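Local coordinates for like-Sm ribonucleoprotein core (Methanococcus vannielii SB, PDB 5MKI) that probably binds RNA, and has been seen to bind uridine monophosphate, as a seven-membered ring of Sm/LSm-family subunits, at residues Val19-Lys24 and Asp65-Ser71; Asn41-Ala47 and Pro58-Gly64. One frame throughout, in Å; residues are numbered along the deposited sequence.

Contact 1 (Val19-Lys24 and Asp65-Ser71); sequences VTVYLK and DNVLYVS
Tyr69 lays the CD1-CE1 side of its ring over one face of the Tyr22 ring, CE1 of Tyr69 standing 3.5 Å from CG of Tyr22. The planes are turned 57° apart, so the pair is neither a stack nor a T, and Tyr69 sits toward the rim of the other ring. Chi1 of Tyr69 (32°) leaves the staggered positions, which brings its ring over Tyr22. Ser71 touches the Tyr22 ring near its plane, its CB 4.1 Å from Tyr22 CE1. Without the ring, an alanine at Tyr22 is likely to open a gap under the CD1-CE1 side of Tyr69 and leave that side without a partner. On the other side of the sheet Val21 and Val70 lie side by side, while CG1 of Val21 meets CG2 of Val67 at 3.7 Å, the two side chains crossing at about a right angle. These valines face the core, where Leu44 packs on Val21 and Met40 on Val67 and Val70. At the far end Lys24 reaches back along the 65-67 backbone: its chain bends at the last torsion, chi4 65°, and NZ bonds Asp65 O at 2.7 Å and Val67 O at 3.0 Å, approaching both from above the carbonyl plane. Asn66 OD1 accepts a bond from Lys24 NZ of a neighbouring subunit, and its ND2 bonds Arg63 O. The backbones pair antiparallel, with a shift by one residue: Tyr22 O takes Leu68 N at 2.7 Å and, weakly, Tyr69 N at 3.4 Å. Leu68 and Tyr69 both opposite Tyr22 make a classic beta bulge, where the last strand of the small, strongly bent Sm-fold barrel turns its corner before residues 69-71 pair with a strand of the next subunit.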
# COMPACT_ATOMS: atom_id res chain seq x y z
N VAL A 19 -8.27 -10.09 23.95
CA VAL A 19 -8.86 -9.46 22.78
C VAL A 19 -8.82 -10.44 21.62
O VAL A 19 -8.03 -11.38 21.59
CB VAL A 19 -8.16 -8.14 22.40
CG1 VAL A 19 -8.21 -7.17 23.59
CG2 VAL A 19 -6.70 -8.39 21.93
N THR A 20 -9.72 -10.23 20.67
CA THR A 20 -9.78 -10.97 19.42
C THR A 20 -9.40 -10.03 18.29
O THR A 20 -10.10 -9.03 18.06
CB THR A 20 -11.17 -11.56 19.20
OG1 THR A 20 -11.53 -12.32 20.36
CG2 THR A 20 -11.21 -12.45 17.97
N VAL A 21 -8.32 -10.34 17.59
CA VAL A 21 -7.85 -9.54 16.45
C VAL A 21 -8.26 -10.26 15.17
O VAL A 21 -7.75 -11.34 14.87
CB VAL A 21 -6.32 -9.33 16.48
CG1 VAL A 21 -5.88 -8.43 15.28
CG2 VAL A 21 -5.88 -8.73 17.79
N TYR A 22 -9.18 -9.65 14.42
CA TYR A 22 -9.57 -10.14 13.10
C TYR A 22 -8.62 -9.61 12.03
O TYR A 22 -8.41 -8.40 11.93
CB TYR A 22 -11.00 -9.71 12.76
CG TYR A 22 -12.08 -10.34 13.62
CD1 TYR A 22 -12.36 -9.83 14.89
CD2 TYR A 22 -12.82 -11.42 13.16
CE1 TYR A 22 -13.36 -10.40 15.67
CE2 TYR A 22 -13.83 -11.98 13.94
CZ TYR A 22 -14.09 -11.47 15.19
OH TYR A 22 -15.09 -12.04 15.97
N LEU A 23 -8.10 -10.51 11.21
CA LEU A 23 -7.13 -10.18 10.18
C LEU A 23 -7.79 -10.16 8.80
O LEU A 23 -8.85 -10.76 8.59
CB LEU A 23 -5.98 -11.19 10.20
CG LEU A 23 -5.18 -11.24 11.51
CD1 LEU A 23 -3.95 -12.14 11.35
CD2 LEU A 23 -4.78 -9.83 11.92
N LYS A 24 -7.14 -9.48 7.86
CA LYS A 24 -7.72 -9.27 6.53
C LYS A 24 -7.97 -10.58 5.80
O LYS A 24 -8.87 -10.66 4.95
CB LYS A 24 -6.81 -8.38 5.69
CG LYS A 24 -6.79 -6.94 6.12
CD LYS A 24 -5.72 -6.18 5.36
CE LYS A 24 -5.88 -4.68 5.54
NZ LYS A 24 -5.64 -4.26 6.97
N ASP A 65 -0.91 -3.63 9.92
CA ASP A 65 -1.44 -3.50 8.56
C ASP A 65 -2.26 -4.71 8.14
O ASP A 65 -2.98 -4.64 7.14
CB ASP A 65 -0.30 -3.29 7.55
CG ASP A 65 0.34 -4.60 7.11
OD1 ASP A 65 0.51 -5.50 7.96
OD2 ASP A 65 0.66 -4.74 5.91
N ASN A 66 -2.15 -5.83 8.85
CA ASN A 66 -2.98 -7.00 8.57
C ASN A 66 -4.36 -6.90 9.22
O ASN A 66 -5.23 -7.72 8.90
CB ASN A 66 -2.28 -8.28 9.06
CG ASN A 66 -0.88 -8.47 8.46
OD1 ASN A 66 -0.74 -8.75 7.27
ND2 ASN A 66 0.16 -8.36 9.29
N VAL A 67 -4.59 -5.92 10.09
CA VAL A 67 -5.74 -5.96 11.00
C VAL A 67 -6.98 -5.45 10.28
O VAL A 67 -6.96 -4.40 9.63
CB VAL A 67 -5.47 -5.15 12.27
CG1 VAL A 67 -6.76 -5.02 13.11
CG2 VAL A 67 -4.37 -5.83 13.10
N LEU A 68 -8.08 -6.20 10.41
CA LEU A 68 -9.39 -5.78 9.93
C LEU A 68 -10.11 -4.99 11.02
O LEU A 68 -10.42 -3.81 10.84
CB LEU A 68 -10.20 -7.01 9.51
CG LEU A 68 -11.35 -6.87 8.52
CD1 LEU A 68 -10.84 -6.34 7.17
CD2 LEU A 68 -12.06 -8.22 8.35
N TYR A 69 -10.38 -5.63 12.16
CA TYR A 69 -10.86 -4.96 13.37
C TYR A 69 -10.49 -5.80 14.59
O TYR A 69 -10.23 -7.00 14.47
CB TYR A 69 -12.37 -4.70 13.35
CG TYR A 69 -13.24 -5.71 12.61
CD1 TYR A 69 -13.47 -6.99 13.12
CD2 TYR A 69 -13.86 -5.36 11.43
CE1 TYR A 69 -14.28 -7.90 12.43
CE2 TYR A 69 -14.67 -6.25 10.75
CZ TYR A 69 -14.88 -7.51 11.24
OH TYR A 69 -15.69 -8.38 10.53
N VAL A 70 -10.45 -5.15 15.75
CA VAL A 70 -10.17 -5.79 17.02
C VAL A 70 -11.44 -5.74 17.87
O VAL A 70 -12.07 -4.67 17.99
CB VAL A 70 -8.98 -5.13 17.74
CG1 VAL A 70 -8.65 -5.86 19.00
CG2 VAL A 70 -7.74 -5.09 16.82
N SER A 71 -11.83 -6.89 18.44
CA SER A 71 -12.99 -6.98 19.33
C SER A 71 -12.52 -6.88 20.78
O SER A 71 -11.71 -7.69 21.24
CB SER A 71 -13.75 -8.29 19.12
OG SER A 71 -14.95 -8.28 19.90

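Contact 2 (Asn41-Ala47 and Pro58-Gly64); sequences NVALENA and PMLVVRG
Asn41 turns its amide toward the backbone of Gly64, whose N-H meets Asn41 OD1 at 2.9 Å in a nearly straight bond (176°), with the donor tilted modestly from the amide plane. CG of Asn41 lies beside its backbone N (chi1 -58°), which brings OD1 across to the other chain, over CA of Arg63. From there the strands run antiparallel through paired backbone bonds: Val42 and Val62 exchange two, and so do Leu44 and Leu60, the tightest being Leu44 N to Leu60 O at 2.7 Å. Asn46 N, on Pro58 O, closes the series at the corner of 45-46, from above the carbonyl plane. On the inward face Val42 and Val62 lie side by side, CG2 of Val42 3.8 Å from CB of Val62, and CD1 of Leu44 comes obliquely against CG2 of Val62 at 3.9 Å. Ala47 sets its CB against CG of Leu60, also at 3.9 Å. On the other face Met59 folds over Ala43: bent at both chi2 and chi3, it lays SD 4.1 Å from Ala43 CB and carries CE to the aliphatic part of Glu45.

In the second shell, Asp37 OD2 accepts a bond from Asn41 ND2, so both ends of the amide are gripped and its flip is fixed. Leu33 of strand 28-36 backs Val42. Arg63 NH2 bonds His39 O of a neighbouring subunit, and residues 60-62 pair with a strand of that same subunit. Asn41 and Arg63 both bind uridine monophosphate in this protein, although none is bound to this chain here. Because His39, whose carbonyl Arg63 holds across the boundary, is also a residue that binds this nucleotide, the site is probably spread over two subunits.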
# COMPACT_ATOMS: atom_id res chain seq x y z
N ASN A 41 -0.04 -2.23 15.52
CA ASN A 41 0.75 -3.39 15.94
C ASN A 41 0.32 -3.77 17.36
O ASN A 41 0.02 -2.90 18.18
CB ASN A 41 2.26 -3.11 15.95
CG ASN A 41 2.83 -2.66 14.58
OD1 ASN A 41 2.48 -3.17 13.52
ND2 ASN A 41 3.74 -1.73 14.65
N VAL A 42 0.29 -5.06 17.66
CA VAL A 42 -0.11 -5.53 18.99
C VAL A 42 0.75 -6.71 19.42
O VAL A 42 1.07 -7.60 18.62
CB VAL A 42 -1.62 -5.89 19.05
CG1 VAL A 42 -2.50 -4.71 18.66
CG2 VAL A 42 -1.93 -7.10 18.17
N ALA A 43 1.15 -6.71 20.70
CA ALA A 43 1.81 -7.85 21.31
C ALA A 43 0.77 -8.63 22.12
O ALA A 43 0.17 -8.08 23.05
CB ALA A 43 2.97 -7.41 22.20
N LEU A 44 0.54 -9.89 21.74
CA LEU A 44 -0.48 -10.73 22.37
C LEU A 44 0.19 -11.88 23.11
O LEU A 44 0.91 -12.67 22.50
CB LEU A 44 -1.45 -11.29 21.34
CG LEU A 44 -2.28 -10.32 20.51
CD1 LEU A 44 -2.97 -11.06 19.38
CD2 LEU A 44 -3.27 -9.63 21.43
N GLU A 45 -0.08 -11.98 24.41
CA GLU A 45 0.50 -13.02 25.27
C GLU A 45 -0.42 -14.23 25.34
O GLU A 45 -1.65 -14.08 25.42
CB GLU A 45 0.74 -12.46 26.67
CG GLU A 45 1.54 -13.37 27.57
CD GLU A 45 1.55 -12.89 29.00
OE1 GLU A 45 0.50 -13.02 29.67
OE2 GLU A 45 2.59 -12.37 29.44
N ASN A 46 0.16 -15.42 25.30
CA ASN A 46 -0.60 -16.67 25.37
C ASN A 46 -1.72 -16.67 24.32
O ASN A 46 -2.91 -16.79 24.62
CB ASN A 46 -1.16 -16.90 26.78
CG ASN A 46 -0.07 -17.24 27.78
OD1 ASN A 46 0.92 -17.88 27.44
ND2 ASN A 46 -0.23 -16.79 29.01
N ALA A 47 -1.30 -16.53 23.06
CA ALA A 47 -2.22 -16.27 21.97
C ALA A 47 -2.64 -17.56 21.27
O ALA A 47 -1.93 -18.57 21.26
CB ALA A 47 -1.59 -15.32 20.94
N PRO A 58 3.36 -18.39 23.43
CA PRO A 58 3.71 -17.50 24.56
C PRO A 58 3.60 -16.01 24.25
O PRO A 58 3.13 -15.25 25.10
CB PRO A 58 5.16 -17.90 24.88
CG PRO A 58 5.26 -19.33 24.43
CD PRO A 58 4.34 -19.48 23.25
N MET A 59 4.02 -15.57 23.06
CA MET A 59 3.94 -14.15 22.69
C MET A 59 3.90 -14.04 21.18
O MET A 59 4.81 -14.54 20.49
CB MET A 59 5.13 -13.36 23.26
CG MET A 59 5.14 -11.86 22.93
SD MET A 59 3.98 -10.94 23.96
CE MET A 59 4.35 -11.64 25.56
N LEU A 60 2.85 -13.39 20.67
CA LEU A 60 2.66 -13.12 19.25
C LEU A 60 2.67 -11.61 19.03
O LEU A 60 1.83 -10.90 19.59
CB LEU A 60 1.32 -13.67 18.75
CG LEU A 60 1.18 -15.07 18.20
CD1 LEU A 60 -0.06 -15.15 17.31
CD2 LEU A 60 2.45 -15.46 17.44
N VAL A 61 3.58 -11.13 18.20
CA VAL A 61 3.54 -9.73 17.78
C VAL A 61 2.92 -9.69 16.39
O VAL A 61 3.46 -10.27 15.44
CB VAL A 61 4.94 -9.10 17.79
CG1 VAL A 61 4.92 -7.70 17.17
CG2 VAL A 61 5.45 -9.06 19.23
N VAL A 62 1.75 -9.05 16.29
CA VAL A 62 0.96 -9.00 15.06
C VAL A 62 1.19 -7.66 14.39
O VAL A 62 1.15 -6.61 15.06
CB VAL A 62 -0.54 -9.21 15.35
CG1 VAL A 62 -1.33 -9.20 14.05
CG2 VAL A 62 -0.79 -10.51 16.17
N ARG A 63 1.42 -7.68 13.09
CA ARG A 63 1.65 -6.44 12.35
C ARG A 63 0.31 -5.78 12.02
O ARG A 63 -0.56 -6.40 11.39
CB ARG A 63 2.45 -6.72 11.08
CG ARG A 63 3.17 -5.49 10.56
CD ARG A 63 4.32 -5.85 9.63
NE ARG A 63 5.06 -4.65 9.22
CZ ARG A 63 4.68 -3.83 8.25
NH1 ARG A 63 3.57 -4.09 7.57
NH2 ARG A 63 5.42 -2.77 7.93
N GLY A 64 0.15 -4.51 12.43
CA GLY A 64 -1.16 -3.87 12.36
C GLY A 64 -1.76 -3.74 10.96
O GLY A 64 -2.98 -3.75 10.81

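Overall arrangement
After helix 9-13 the chain enters strand 18-23, whose partner arrives only at the end: contact 1 closes the long loop between residues 24 and 65. Within that loop, contact 2 closes a shorter one of ten residues, 48-57, so the two nest and do not cross. Strand 57-62 then turns through a short 3-10 segment into the last strand, 67-71. The contact centres are about 11 Å apart, yet they meet in the core, where Val19 CG2 touches Leu44 CD2 at 3.7 Å. Strand 28-36, paired with both 18-23 and 42-44, joins the two contacts, while 67-71 and 57-62 each pair on with a neighbouring subunit.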